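Local coordinates for xylanase and alpha-amylase inhibitor protein (Scadoxus multiflorus, PDB 3MU7) that inhibits xylanase and alpha-amylase, although it has the TIM-barrel fold of the family 18 glycosyl hydrolases, at residues G79-D84 and F123-G128; C158-P163 and K202-K207; T167-A172 and M206-D211. All blocks are in the same frame, centred on the assembly; numbering follows the deposited sequence. Where two conformers were deposited one is given.

In the fold
All three contacts lie within one TIM barrel. From the N terminus, the chain builds its first strands and reaches the loop after strand 69-76. Contact 1 brings this loop against the end of the next barrel strand, 120-125, so it closes around helix 86-101. Later, contact 2 starts in the loop after strand 151-154; contact 3 opens inside it, at the end of helix 166-170, and closes just after it, so the two cross. Contact 2 ends on helix 195-207, contact 3 in the loop before strand 213-218. They share Met206, Lys207 and a water, with centres about 9 Å apart. Contact 1 stands about 20 Å from contact 2, centre to centre, and does not touch it.

Contact 1. Residues G79-D84 and F123-G128; sequences GPYSLD and FHIEHG
Tyr81 and His127 both carry CG in the crowded position between the backbone N and the carbonyl carbon (chi1 62° and 67°), and from there the two rings lie against each other in an offset stack. The planes are 26° apart and the centroids 4.1 Å. The overlap is toward the phenol end: His127 CE1 sits over the rim of the tyrosine, 3.4 Å from Tyr81 CZ. His127 NE2 donates to Tyr81 O at 2.8 Å; the donor lies in the carbonyl plane, the oxygen somewhat out of the ring plane, and this bond fixes the rotation of the imidazole. Gly79 O is a close neighbour at the ring edge, 3.1 Å from His127 CE1. At the far end of the phenol, Tyr81 OH accepts from Glu126 N at 2.9 Å and also bonds to Gly76 O, tying the loop to the backbone at both strand ends. Ile125 CD1 adds an apolar touch, 4.1 Å from Tyr81 CE1. The carboxylate of Glu126 turns elsewhere and bonds through OE1 to Gln180. This is the C-terminal mouth of a TIM barrel, where the loop after strand 69-76 packs on the end of strand 120-125; by sequence, Glu126 falls where the glutamate closing the DxxDxDxE signature of family 18 glycosyl hydrolases is expected, with His124 where the last aspartate of the signature would be.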
ATOM      1  N   GLY A  79      10.569  -5.985   9.986  1.00 16.31           N
ATOM      2  CA  GLY A  79      10.077  -5.574  11.286  1.00 15.50           C
ATOM      3  C   GLY A  79       9.604  -6.766  12.078  1.00 14.74           C
ATOM      4  O   GLY A  79       9.368  -7.836  11.510  1.00 14.87           O
ATOM      5  N   PRO A  80       9.456  -6.592  13.398  1.00 14.21           N
ATOM      6  CA  PRO A  80       9.052  -7.674  14.276  1.00 14.02           C
ATOM      7  C   PRO A  80       7.535  -7.795  14.271  1.00 13.54           C
ATOM      8  O   PRO A  80       6.860  -7.454  15.249  1.00 13.80           O
ATOM      9  CB  PRO A  80       9.572  -7.217  15.638  1.00 14.37           C
ATOM     10  CG  PRO A  80       9.494  -5.742  15.581  1.00 14.83           C
ATOM     11  CD  PRO A  80       9.690  -5.340  14.146  1.00 14.22           C
ATOM     12  N   TYR A  81       7.000  -8.230  13.141  1.00 12.26           N
ATOM     13  CA  TYR A  81       5.583  -8.485  13.054  1.00 11.27           C
ATOM     14  C   TYR A  81       5.348  -9.926  12.667  1.00 11.40           C
ATOM     15  O   TYR A  81       6.084 -10.493  11.858  1.00 12.58           O
ATOM     16  CB  TYR A  81       4.887  -7.513  12.094  1.00 10.32           C
ATOM     17  CG  TYR A  81       5.320  -7.563  10.646  1.00  8.71           C
ATOM     18  CD1 TYR A  81       4.722  -8.451   9.748  1.00  7.99           C
ATOM     19  CD2 TYR A  81       6.294  -6.692  10.163  1.00  8.02           C
ATOM     20  CE1 TYR A  81       5.095  -8.482   8.413  1.00  7.66           C
ATOM     21  CE2 TYR A  81       6.682  -6.715   8.827  1.00  8.26           C
ATOM     22  CZ  TYR A  81       6.074  -7.614   7.953  1.00  7.78           C
ATOM     23  OH  TYR A  81       6.434  -7.636   6.625  1.00  8.70           O
ATOM     24  N   SER A  82       4.333 -10.516  13.278  1.00 11.11           N
ATOM     25  CA  SER A  82       3.926 -11.872  12.966  1.00 11.70           C
ATOM     26  C   SER A  82       2.491 -12.020  13.402  1.00 11.73           C
ATOM     27  O   SER A  82       1.972 -11.203  14.159  1.00 11.40           O
ATOM     28  CB  SER A  82       4.811 -12.892  13.686  1.00 12.42           C
ATOM     29  OG  SER A  82       4.665 -12.784  15.083  1.00 13.51           O
ATOM     30  N   LEU A  83       1.852 -13.072  12.919  1.00 12.03           N
ATOM     31  CA  LEU A  83       0.453 -13.268  13.171  1.00 13.22           C
ATOM     32  C   LEU A  83       0.170 -14.757  13.178  1.00 14.29           C
ATOM     33  O   LEU A  83      -0.647 -15.258  12.404  1.00 14.26           O
ATOM     34  CB  LEU A  83      -0.356 -12.545  12.093  1.00 13.20           C
ATOM     35  CG  LEU A  83      -1.715 -12.091  12.601  1.00 12.34           C
ATOM     36  CD1 LEU A  83      -1.604 -10.830  13.440  1.00 12.12           C
ATOM     37  CD2 LEU A  83      -2.655 -11.897  11.434  1.00 11.30           C
ATOM     38  N   ASP A  84       0.855 -15.455  14.073  1.00 15.01           N
ATOM     39  CA  ASP A  84       0.805 -16.914  14.132  1.00 16.30           C
ATOM     40  C   ASP A  84      -0.461 -17.494  14.778  1.00 16.05           C
ATOM     41  O   ASP A  84      -0.899 -18.572  14.375  1.00 16.85           O
ATOM     42  CB  ASP A  84       2.061 -17.472  14.814  1.00 17.29           C
ATOM     43  CG  ASP A  84       3.334 -17.211  14.018  1.00 19.41           C
ATOM     44  OD1 ASP A  84       3.301 -17.288  12.771  1.00 21.83           O
ATOM     45  OD2 ASP A  84       4.377 -16.938  14.648  1.00 23.56           O
ATOM     46  N   PHE A 123      -2.208  -4.404   3.398  1.00  5.77           N
ATOM     47  CA  PHE A 123      -1.454  -5.576   3.869  1.00  6.07           C
ATOM     48  C   PHE A 123      -0.119  -5.624   3.125  1.00  6.29           C
ATOM     49  O   PHE A 123      -0.040  -6.135   1.997  1.00  7.25           O
ATOM     50  CB  PHE A 123      -2.215  -6.873   3.564  1.00  6.27           C
ATOM     51  CG  PHE A 123      -3.348  -7.200   4.511  1.00  6.15           C
ATOM     52  CD1 PHE A 123      -3.487  -8.499   4.989  1.00  6.87           C
ATOM     53  CD2 PHE A 123      -4.290  -6.243   4.894  1.00  6.94           C
ATOM     54  CE1 PHE A 123      -4.550  -8.851   5.831  1.00  7.68           C
ATOM     55  CE2 PHE A 123      -5.349  -6.588   5.743  1.00  7.40           C
ATOM     56  CZ  PHE A 123      -5.476  -7.895   6.210  1.00  7.92           C
ATOM     57  N   HIS A 124       0.935  -5.103   3.739  1.00  6.49           N
ATOM     58  CA  HIS A 124       2.284  -5.147   3.147  1.00  6.52           C
ATOM     59  C   HIS A 124       3.092  -6.219   3.892  1.00  6.63           C
ATOM     60  O   HIS A 124       4.125  -5.949   4.512  1.00  7.29           O
ATOM     61  CB  HIS A 124       2.939  -3.760   3.230  1.00  6.69           C
ATOM     62  CG  HIS A 124       4.166  -3.591   2.380  1.00  6.53           C
ATOM     63  ND1 HIS A 124       4.208  -2.708   1.323  1.00  6.90           N
ATOM     64  CD2 HIS A 124       5.394  -4.163   2.440  1.00  8.09           C
ATOM     65  CE1 HIS A 124       5.407  -2.746   0.766  1.00  7.40           C
ATOM     66  NE2 HIS A 124       6.145  -3.618   1.425  1.00  8.40           N
ATOM     67  N   ILE A 125       2.598  -7.450   3.820  1.00  7.09           N
ATOM     68  CA  ILE A 125       3.169  -8.570   4.562  1.00  7.85           C
ATOM     69  C   ILE A 125       4.283  -9.192   3.741  1.00  8.26           C
ATOM     70  O   ILE A 125       4.031  -9.805   2.700  1.00  9.13           O
ATOM     71  CB  ILE A 125       2.086  -9.613   4.927  1.00  7.70           C
ATOM     72  CG1 ILE A 125       0.901  -8.953   5.657  1.00  8.26           C
ATOM     73  CG2 ILE A 125       2.693 -10.767   5.724  1.00  8.57           C
ATOM     74  CD1 ILE A 125       1.274  -8.081   6.867  1.00  8.69           C
ATOM     75  N   GLU A 126       5.510  -9.032   4.228  1.00  8.77           N
ATOM     76  CA  GLU A 126       6.700  -9.392   3.473  1.00  9.81           C
ATOM     77  C   GLU A 126       7.395 -10.643   4.010  1.00 10.20           C
ATOM     78  O   GLU A 126       8.341 -11.133   3.397  1.00 10.59           O
ATOM     79  CB  GLU A 126       7.662  -8.196   3.429  1.00  9.93           C
ATOM     80  CG  GLU A 126       8.766  -8.293   2.375  1.00 11.49           C
ATOM     81  CD  GLU A 126       8.251  -8.207   0.915  1.00  5.85           C
ATOM     82  OE1 GLU A 126       7.575  -7.187   0.562  1.00 15.37           O
ATOM     83  OE2 GLU A 126       8.541  -9.113   0.158  1.00 19.37           O
ATOM     84  N   HIS A 127       6.947 -11.167   5.142  1.00 10.36           N
ATOM     85  CA  HIS A 127       7.482 -12.389   5.730  1.00 11.29           C
ATOM     86  C   HIS A 127       6.422 -13.008   6.607  1.00 11.90           C
ATOM     87  O   HIS A 127       5.528 -12.363   7.056  1.00 11.92           O
ATOM     88  CB  HIS A 127       8.763 -12.100   6.540  1.00 11.32           C
ATOM     89  CG  HIS A 127       8.521 -11.281   7.764  1.00 11.78           C
ATOM     90  ND1 HIS A 127       8.911  -9.980   7.880  1.00 12.77           N
ATOM     91  CD2 HIS A 127       7.915 -11.595   8.922  1.00 13.86           C
ATOM     92  CE1 HIS A 127       8.589  -9.536   9.074  1.00 12.43           C
ATOM     93  NE2 HIS A 127       7.937 -10.477   9.707  1.00 14.28           N
ATOM     94  N   GLY A 128       6.638 -14.268   6.900  0.50 12.05           N
ATOM     95  CA  GLY A 128       5.848 -14.973   7.879  0.50 12.61           C
ATOM     96  C   GLY A 128       4.665 -15.747   7.363  0.50 12.91           C
ATOM     97  O   GLY A 128       4.504 -16.949   7.736  0.50 13.95           O
TER
HETATM   98  O   HOH W   1       4.161 -12.043   9.408  1.00 11.07           O
HETATM   99  O   HOH W   2       4.511 -18.140  10.055  1.00 40.00           O

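Contact 2. Residues C158-P163 and K202-K207; sequences CVYPDP and KEWSMK
Tyr160 and Trp204 bring the two backbones closest, with their CA atoms 6.7 Å apart: an irregular loop, kinked by a cis peptide before Pro161, meets the last turn of helix 195-207. In this TIM barrel the loop follows strand 151-154, and the contact joins it to the helix that follows the next strand, 176-180. Tyr160 holds CG anti to its backbone N (chi1 -172°), and its ring edge stands on the face of the indole in a T-shaped pair, planes 87° apart. Tyr160 CD1 does the touching, 3.6 Å from Trp204 CE3, while Tyr160 CB makes a CH-pi contact over the five-membered ring. The indole is fixed in turn by its N-H: Trp204 NE1 donates to Cys158 O at 2.9 Å, nearly straight at 173° and in the plane of the indole, though well above the carbonyl plane. Cys158 is itself tied by its disulfide to Cys187. One helical turn apart, Glu203 and Lys207 also reach the phenol, with Glu203 OE2 3.6 Å from Tyr160 CD2 and Lys207 CB 3.6 Å from Tyr160 CZ. A water bonds to Tyr160 OH at 3.1 Å, and lies equally far from Lys207 O.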
ATOM      1  N   CYS A 158       6.192  -9.833  -6.744  1.00  7.99           N
ATOM      2  CA  CYS A 158       5.701 -10.018  -8.111  1.00  8.13           C
ATOM      3  C   CYS A 158       5.646 -11.441  -8.669  1.00  8.31           C
ATOM      4  O   CYS A 158       5.219 -11.633  -9.800  1.00  8.57           O
ATOM      5  CB  CYS A 158       6.369  -9.055  -9.104  1.00  7.97           C
ATOM      6  SG  CYS A 158       8.160  -9.043  -9.191  1.00  8.99           S
ATOM      7  N   VAL A 159       6.046 -12.431  -7.879  1.00  8.74           N
ATOM      8  CA  VAL A 159       5.899 -13.820  -8.324  1.00  9.68           C
ATOM      9  C   VAL A 159       4.523 -14.329  -7.901  1.00  9.04           C
ATOM     10  O   VAL A 159       4.192 -14.344  -6.712  1.00  9.73           O
ATOM     11  CB  VAL A 159       7.004 -14.751  -7.797  1.00 10.29           C
ATOM     12  CG1 VAL A 159       6.854 -16.130  -8.416  1.00 11.80           C
ATOM     13  CG2 VAL A 159       8.387 -14.197  -8.116  1.00 11.97           C
ATOM     14  N   TYR A 160       3.720 -14.724  -8.881  1.00  8.82           N
ATOM     15  CA  TYR A 160       2.372 -15.203  -8.625  1.00  8.56           C
ATOM     16  C   TYR A 160       2.361 -16.729  -8.417  1.00  8.44           C
ATOM     17  O   TYR A 160       2.915 -17.463  -9.243  1.00  8.57           O
ATOM     18  CB  TYR A 160       1.447 -14.848  -9.796  1.00  8.69           C
ATOM     19  CG  TYR A 160       0.018 -15.159  -9.457  1.00  9.00           C
ATOM     20  CD1 TYR A 160      -0.804 -14.195  -8.880  1.00  9.52           C
ATOM     21  CD2 TYR A 160      -0.502 -16.442  -9.648  1.00  9.75           C
ATOM     22  CE1 TYR A 160      -2.108 -14.490  -8.527  1.00  9.75           C
ATOM     23  CE2 TYR A 160      -1.797 -16.744  -9.298  1.00 10.18           C
ATOM     24  CZ  TYR A 160      -2.594 -15.767  -8.731  1.00 10.38           C
ATOM     25  OH  TYR A 160      -3.890 -16.057  -8.378  1.00 12.70           O
ATOM     26  N   PRO A 161       1.705 -17.236  -7.352  1.00  8.10           N
ATOM     27  CA  PRO A 161       1.020 -16.525  -6.269  1.00  8.34           C
ATOM     28  C   PRO A 161       2.008 -16.148  -5.176  1.00  8.19           C
ATOM     29  O   PRO A 161       3.013 -16.835  -4.973  1.00  8.85           O
ATOM     30  CB  PRO A 161       0.021 -17.561  -5.755  1.00  8.51           C
ATOM     31  CG  PRO A 161       0.687 -18.882  -6.008  1.00  9.02           C
ATOM     32  CD  PRO A 161       1.517 -18.701  -7.254  1.00  9.03           C
ATOM     33  N   ASP A 162       1.724 -15.057  -4.475  1.00  8.25           N
ATOM     34  CA  ASP A 162       2.632 -14.557  -3.461  1.00  8.11           C
ATOM     35  C   ASP A 162       2.718 -15.505  -2.254  1.00  8.16           C
ATOM     36  O   ASP A 162       1.707 -15.970  -1.769  1.00  7.70           O
ATOM     37  CB  ASP A 162       2.182 -13.169  -3.023  1.00  8.22           C
ATOM     38  CG  ASP A 162       3.139 -12.536  -2.058  1.00  8.01           C
ATOM     39  OD1 ASP A 162       2.903 -12.651  -0.841  1.00  9.02           O
ATOM     40  OD2 ASP A 162       4.155 -11.977  -2.521  1.00  9.10           O
ATOM     41  N   PRO A 163       3.938 -15.779  -1.759  1.00  9.11           N
ATOM     42  CA  PRO A 163       4.055 -16.720  -0.635  1.00  9.66           C
ATOM     43  C   PRO A 163       3.408 -16.244   0.661  1.00  9.43           C
ATOM     44  O   PRO A 163       2.921 -17.064   1.436  1.00 10.67           O
ATOM     45  CB  PRO A 163       5.573 -16.857  -0.445  1.00 10.04           C
ATOM     46  CG  PRO A 163       6.155 -15.693  -1.125  1.00 11.44           C
ATOM     47  CD  PRO A 163       5.257 -15.375  -2.271  1.00  9.61           C
ATOM     48  N   LYS A 202       0.750  -9.870 -16.963  1.00 11.15           N
ATOM     49  CA  LYS A 202      -0.321 -10.615 -17.615  1.00 11.93           C
ATOM     50  C   LYS A 202      -0.916 -11.630 -16.671  1.00 11.28           C
ATOM     51  O   LYS A 202      -2.100 -11.774 -16.580  1.00 11.29           O
ATOM     52  CB  LYS A 202       0.164 -11.292 -18.931  1.00 12.54           C
ATOM     53  CG  LYS A 202       0.307 -10.346 -20.113  1.00 15.50           C
ATOM     54  CD  LYS A 202       0.890 -11.016 -21.384  1.00 19.72           C
ATOM     55  CE  LYS A 202       1.850 -10.053 -22.079  1.00 21.81           C
ATOM     56  NZ  LYS A 202       1.511  -9.932 -23.413  1.00 23.66           N
ATOM     57  N   GLU A 203      -0.035 -12.315 -15.956  1.00 10.64           N
ATOM     58  CA  GLU A 203      -0.517 -13.297 -15.002  1.00 10.43           C
ATOM     59  C   GLU A 203      -1.313 -12.671 -13.849  1.00  9.40           C
ATOM     60  O   GLU A 203      -2.396 -13.150 -13.512  1.00  9.21           O
ATOM     61  CB  GLU A 203       0.602 -14.182 -14.457  1.00 10.94           C
ATOM     62  CG  GLU A 203       0.018 -15.270 -13.580  1.00 12.70           C
ATOM     63  CD  GLU A 203       0.949 -16.414 -13.269  1.00 14.45           C
ATOM     64  OE1 GLU A 203       2.184 -16.247 -13.284  1.00 15.00           O
ATOM     65  OE2 GLU A 203       0.409 -17.497 -12.985  1.00 15.75           O
ATOM     66  N   TRP A 204      -0.768 -11.614 -13.247  1.00  8.97           N
ATOM     67  CA  TRP A 204      -1.459 -10.924 -12.153  1.00  9.02           C
ATOM     68  C   TRP A 204      -2.812 -10.384 -12.596  1.00  9.55           C
ATOM     69  O   TRP A 204      -3.818 -10.572 -11.909  1.00  9.34           O
ATOM     70  CB  TRP A 204      -0.591  -9.808 -11.572  1.00  8.68           C
ATOM     71  CG  TRP A 204       0.455 -10.323 -10.639  1.00  8.07           C
ATOM     72  CD1 TRP A 204       1.763 -10.590 -10.928  1.00  8.33           C
ATOM     73  CD2 TRP A 204       0.272 -10.648  -9.263  1.00  7.68           C
ATOM     74  NE1 TRP A 204       2.409 -11.064  -9.813  1.00  8.53           N
ATOM     75  CE2 TRP A 204       1.515 -11.109  -8.774  1.00  7.90           C
ATOM     76  CE3 TRP A 204      -0.825 -10.601  -8.394  1.00  8.45           C
ATOM     77  CZ2 TRP A 204       1.689 -11.514  -7.450  1.00  9.09           C
ATOM     78  CZ3 TRP A 204      -0.653 -11.004  -7.088  1.00  8.55           C
ATOM     79  CH2 TRP A 204       0.598 -11.457  -6.625  1.00  9.04           C
ATOM     80  N   SER A 205      -2.843  -9.736 -13.755  1.00 10.29           N
ATOM     81  CA  SER A 205      -4.090  -9.156 -14.226  0.50 10.98           C
ATOM     82  C   SER A 205      -5.123 -10.234 -14.568  1.00 11.59           C
ATOM     83  O   SER A 205      -6.315 -10.007 -14.390  1.00 12.26           O
ATOM     84  CB  SER A 205      -3.861  -8.193 -15.392  0.50 11.35           C
ATOM     85  OG  SER A 205      -3.197  -8.830 -16.461  0.50 10.37           O
ATOM     86  N   MET A 206      -4.674 -11.402 -15.017  1.00 11.86           N
ATOM     87  CA  MET A 206      -5.600 -12.493 -15.313  1.00 12.91           C
ATOM     88  C   MET A 206      -6.101 -13.205 -14.058  1.00 12.36           C
ATOM     89  O   MET A 206      -7.287 -13.520 -13.949  1.00 13.31           O
ATOM     90  CB  MET A 206      -4.955 -13.517 -16.244  1.00 13.63           C
ATOM     91  CG  MET A 206      -5.936 -14.528 -16.818  1.00 17.53           C
ATOM     92  SD  MET A 206      -5.111 -15.869 -17.682  1.00 24.16           S
ATOM     93  CE  MET A 206      -5.266 -17.193 -16.496  1.00 23.95           C
ATOM     94  N   LYS A 207      -5.202 -13.466 -13.115  1.00 11.09           N
ATOM     95  CA  LYS A 207      -5.502 -14.395 -12.028  1.00 11.23           C
ATOM     96  C   LYS A 207      -5.829 -13.780 -10.674  1.00 10.63           C
ATOM     97  O   LYS A 207      -6.483 -14.420  -9.856  1.00 11.07           O
ATOM     98  CB  LYS A 207      -4.360 -15.397 -11.861  1.00 11.34           C
ATOM     99  CG  LYS A 207      -4.059 -16.205 -13.107  1.00 12.82           C
ATOM    100  CD  LYS A 207      -3.044 -17.298 -12.815  1.00 16.07           C
ATOM    101  CE  LYS A 207      -2.821 -18.196 -14.024  1.00 18.52           C
ATOM    102  NZ  LYS A 207      -3.987 -19.077 -14.286  1.00 20.89           N
TER
HETATM  103  O   HOH W   3      -6.070 -14.541  -6.800  1.00 13.66           O

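Contact 3. Residues T167-A172 and M206-D211; sequences TVINSA and MKARTD
Arg209 and Ala172 meet where two neighbouring helices of the TIM barrel end, on the side where the chain turns back into the N-terminal ends of the next strands. Ala172 leaves helix 166-170 with positive phi; Ala208 is the first residue beyond helix 195-207, and Arg209 just after it is the centre of an inverse gamma turn on the way to strand 213-218. The arginine chain runs across to the other helix end. Its CD passes 3.3 Å from Asn170 O, and the bend at chi3 (76°) turns NE off the line of the chain. The guanidinium beyond brings Arg209 NH1 back to Asn170 O, donating at 2.9 Å, with 156° at the hydrogen and the oxygen near the guanidinium plane. Being at a helix C terminus, that carbonyl probably offers the positive group a favourable field. Ala172 CB lies over the centre of one guanidinium face, 4.0 Å above its plane. Backbone meets backbone as well: Ala172 CA points its hydrogen at Arg209 O, 3.1 Å away and close to straight. Waters bridge the two segments. One molecule donates both to Ile169 O at 2.9 Å and to Arg209 O at 2.8 Å; another accepts from Asn170 ND2 and from Arg209 N, joining the asparagine side chain to the gamma turn. Toward the barrel the seam becomes apolar, where Ala208 also packs on Ile177 and Ile169 CG2 lies 4.5 Å from Ala208 CB. On the helix itself, Ser171 OG folds back to donate to Val168 O at 2.8 Å, and that oxygen also accepts from Ser171 N.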
ATOM      1  N   THR A 167      -2.783 -16.791  -0.673  1.00  9.36           N
ATOM      2  CA  THR A 167      -4.032 -17.408  -0.232  1.00 10.63           C
ATOM      3  C   THR A 167      -5.075 -16.360   0.159  1.00  9.90           C
ATOM      4  O   THR A 167      -6.257 -16.513  -0.145  1.00 10.21           O
ATOM      5  CB  THR A 167      -3.815 -18.386   0.933  1.00 10.99           C
ATOM      6  OG1 THR A 167      -3.214 -17.704   2.036  1.00 15.77           O
ATOM      7  CG2 THR A 167      -2.933 -19.534   0.499  1.00 12.44           C
ATOM      8  N   VAL A 168      -4.647 -15.286   0.787  1.00  9.31           N
ATOM      9  CA  VAL A 168      -5.596 -14.250   1.189  1.00  9.16           C
ATOM     10  C   VAL A 168      -6.107 -13.474  -0.056  1.00  8.41           C
ATOM     11  O   VAL A 168      -7.240 -13.183  -0.160  1.00  8.42           O
ATOM     12  CB  VAL A 168      -4.938 -13.283   2.189  1.00  9.55           C
ATOM     13  CG1 VAL A 168      -6.009 -12.319   2.637  1.00 10.45           C
ATOM     14  CG2 VAL A 168      -4.312 -14.059   3.342  1.00 11.25           C
ATOM     15  N   ILE A 169      -5.212 -13.243  -1.018  1.00  7.82           N
ATOM     16  CA  ILE A 169      -5.640 -12.629  -2.278  1.00  7.61           C
ATOM     17  C   ILE A 169      -6.683 -13.513  -2.975  1.00  7.63           C
ATOM     18  O   ILE A 169      -7.669 -13.008  -3.506  1.00  7.72           O
ATOM     19  CB  ILE A 169      -4.437 -12.308  -3.207  1.00  7.48           C
ATOM     20  CG1 ILE A 169      -3.574 -11.206  -2.582  1.00  7.91           C
ATOM     21  CG2 ILE A 169      -4.908 -11.904  -4.608  1.00  9.05           C
ATOM     22  CD1 ILE A 169      -2.201 -11.036  -3.231  1.00  7.99           C
ATOM     23  N   ASN A 170      -6.484 -14.832  -2.921  1.00  7.80           N
ATOM     24  CA  ASN A 170      -7.406 -15.794  -3.537  1.00  8.68           C
ATOM     25  C   ASN A 170      -8.824 -15.763  -2.961  1.00  8.49           C
ATOM     26  O   ASN A 170      -9.760 -16.256  -3.598  1.00  9.15           O
ATOM     27  CB  ASN A 170      -6.873 -17.223  -3.384  1.00  9.55           C
ATOM     28  CG  ASN A 170      -5.739 -17.554  -4.328  1.00 12.10           C
ATOM     29  OD1 ASN A 170      -5.066 -18.568  -4.142  1.00 14.42           O
ATOM     30  ND2 ASN A 170      -5.529 -16.738  -5.344  1.00 12.05           N
ATOM     31  N   SER A 171      -8.991 -15.220  -1.758  1.00  7.96           N
ATOM     32  CA  SER A 171     -10.314 -15.106  -1.148  1.00  8.01           C
ATOM     33  C   SER A 171     -11.153 -13.981  -1.752  1.00  7.77           C
ATOM     34  O   SER A 171     -12.331 -13.855  -1.426  1.00  8.13           O
ATOM     35  CB  SER A 171     -10.206 -14.909   0.362  1.00  8.02           C
ATOM     36  OG  SER A 171      -9.831 -13.578   0.675  1.00  7.55           O
ATOM     37  N   ALA A 172     -10.534 -13.161  -2.609  1.00  7.93           N
ATOM     38  CA  ALA A 172     -11.176 -12.020  -3.292  1.00  8.00           C
ATOM     39  C   ALA A 172     -11.480 -10.849  -2.361  1.00  8.10           C
ATOM     40  O   ALA A 172     -12.240  -9.951  -2.706  1.00  9.02           O
ATOM     41  CB  ALA A 172     -12.441 -12.451  -4.068  1.00  8.79           C
ATOM     42  N   MET A 206      -4.674 -11.402 -15.017  1.00 11.86           N
ATOM     43  CA  MET A 206      -5.600 -12.493 -15.313  1.00 12.91           C
ATOM     44  C   MET A 206      -6.101 -13.205 -14.058  1.00 12.36           C
ATOM     45  O   MET A 206      -7.287 -13.520 -13.949  1.00 13.31           O
ATOM     46  CB  MET A 206      -4.955 -13.517 -16.244  1.00 13.63           C
ATOM     47  CG  MET A 206      -5.936 -14.528 -16.818  1.00 17.53           C
ATOM     48  SD  MET A 206      -5.111 -15.869 -17.682  1.00 24.16           S
ATOM     49  CE  MET A 206      -5.266 -17.193 -16.496  1.00 23.95           C
ATOM     50  N   LYS A 207      -5.202 -13.466 -13.115  1.00 11.09           N
ATOM     51  CA  LYS A 207      -5.502 -14.395 -12.028  1.00 11.23           C
ATOM     52  C   LYS A 207      -5.829 -13.780 -10.674  1.00 10.63           C
ATOM     53  O   LYS A 207      -6.483 -14.420  -9.856  1.00 11.07           O
ATOM     54  CB  LYS A 207      -4.360 -15.397 -11.861  1.00 11.34           C
ATOM     55  CG  LYS A 207      -4.059 -16.205 -13.107  1.00 12.82           C
ATOM     56  CD  LYS A 207      -3.044 -17.298 -12.815  1.00 16.07           C
ATOM     57  CE  LYS A 207      -2.821 -18.196 -14.024  1.00 18.52           C
ATOM     58  NZ  LYS A 207      -3.987 -19.077 -14.286  1.00 20.89           N
ATOM     59  N   ALA A 208      -5.364 -12.561 -10.409  1.00  9.89           N
ATOM     60  CA  ALA A 208      -5.570 -11.979  -9.081  1.00  9.35           C
ATOM     61  C   ALA A 208      -7.042 -11.670  -8.872  1.00  8.88           C
ATOM     62  O   ALA A 208      -7.660 -10.980  -9.682  1.00  8.85           O
ATOM     63  CB  ALA A 208      -4.735 -10.737  -8.913  1.00  9.65           C
ATOM     64  N   ARG A 209      -7.601 -12.182  -7.780  1.00  8.89           N
ATOM     65  CA  ARG A 209      -9.028 -12.026  -7.520  1.00  8.95           C
ATOM     66  C   ARG A 209      -9.296 -10.706  -6.813  1.00  8.99           C
ATOM     67  O   ARG A 209      -9.586 -10.642  -5.613  1.00  8.72           O
ATOM     68  CB  ARG A 209      -9.572 -13.225  -6.749  1.00  9.76           C
ATOM     69  CG  ARG A 209      -9.425 -14.537  -7.512  1.00 11.26           C
ATOM     70  CD  ARG A 209     -10.183 -15.651  -6.828  1.00 14.10           C
ATOM     71  NE  ARG A 209     -11.618 -15.531  -7.062  1.00 16.26           N
ATOM     72  CZ  ARG A 209     -12.569 -15.876  -6.194  1.00 15.35           C
ATOM     73  NH1 ARG A 209     -12.271 -16.361  -4.990  1.00 12.65           N
ATOM     74  NH2 ARG A 209     -13.838 -15.722  -6.539  1.00 17.21           N
ATOM     75  N   THR A 210      -9.167  -9.635  -7.578  1.00  8.64           N
ATOM     76  CA  THR A 210      -9.391  -8.281  -7.097  1.00  9.10           C
ATOM     77  C   THR A 210      -9.915  -7.450  -8.261  1.00  9.41           C
ATOM     78  O   THR A 210      -9.616  -7.748  -9.426  1.00 10.17           O
ATOM     79  CB  THR A 210      -8.086  -7.663  -6.519  1.00  8.57           C
ATOM     80  OG1 THR A 210      -8.363  -6.365  -5.991  1.00  9.22           O
ATOM     81  CG2 THR A 210      -7.008  -7.520  -7.582  1.00  9.44           C
ATOM     82  N   ASP A 211     -10.672  -6.403  -7.950  1.00 10.06           N
ATOM     83  CA  ASP A 211     -11.203  -5.524  -8.986  1.00 10.74           C
ATOM     84  C   ASP A 211     -10.127  -4.656  -9.637  1.00 10.11           C
ATOM     85  O   ASP A 211     -10.284  -4.243 -10.784  1.00 10.38           O
ATOM     86  CB  ASP A 211     -12.310  -4.626  -8.430  1.00 12.20           C
ATOM     87  CG  ASP A 211     -13.585  -5.386  -8.090  1.00 14.02           C
ATOM     88  OD1 ASP A 211     -13.804  -6.496  -8.616  1.00 17.37           O
ATOM     89  OD2 ASP A 211     -14.374  -4.845  -7.283  1.00 19.07           O
TER
HETATM   90  O   HOH W   4      -8.252 -10.168  -3.206  1.00  7.49           O
HETATM   91  O   HOH W   3      -6.070 -14.541  -6.800  1.00 13.66           O
HETATM   92  O   HOH W   5     -12.677  -9.033  -5.326  1.00 22.28           O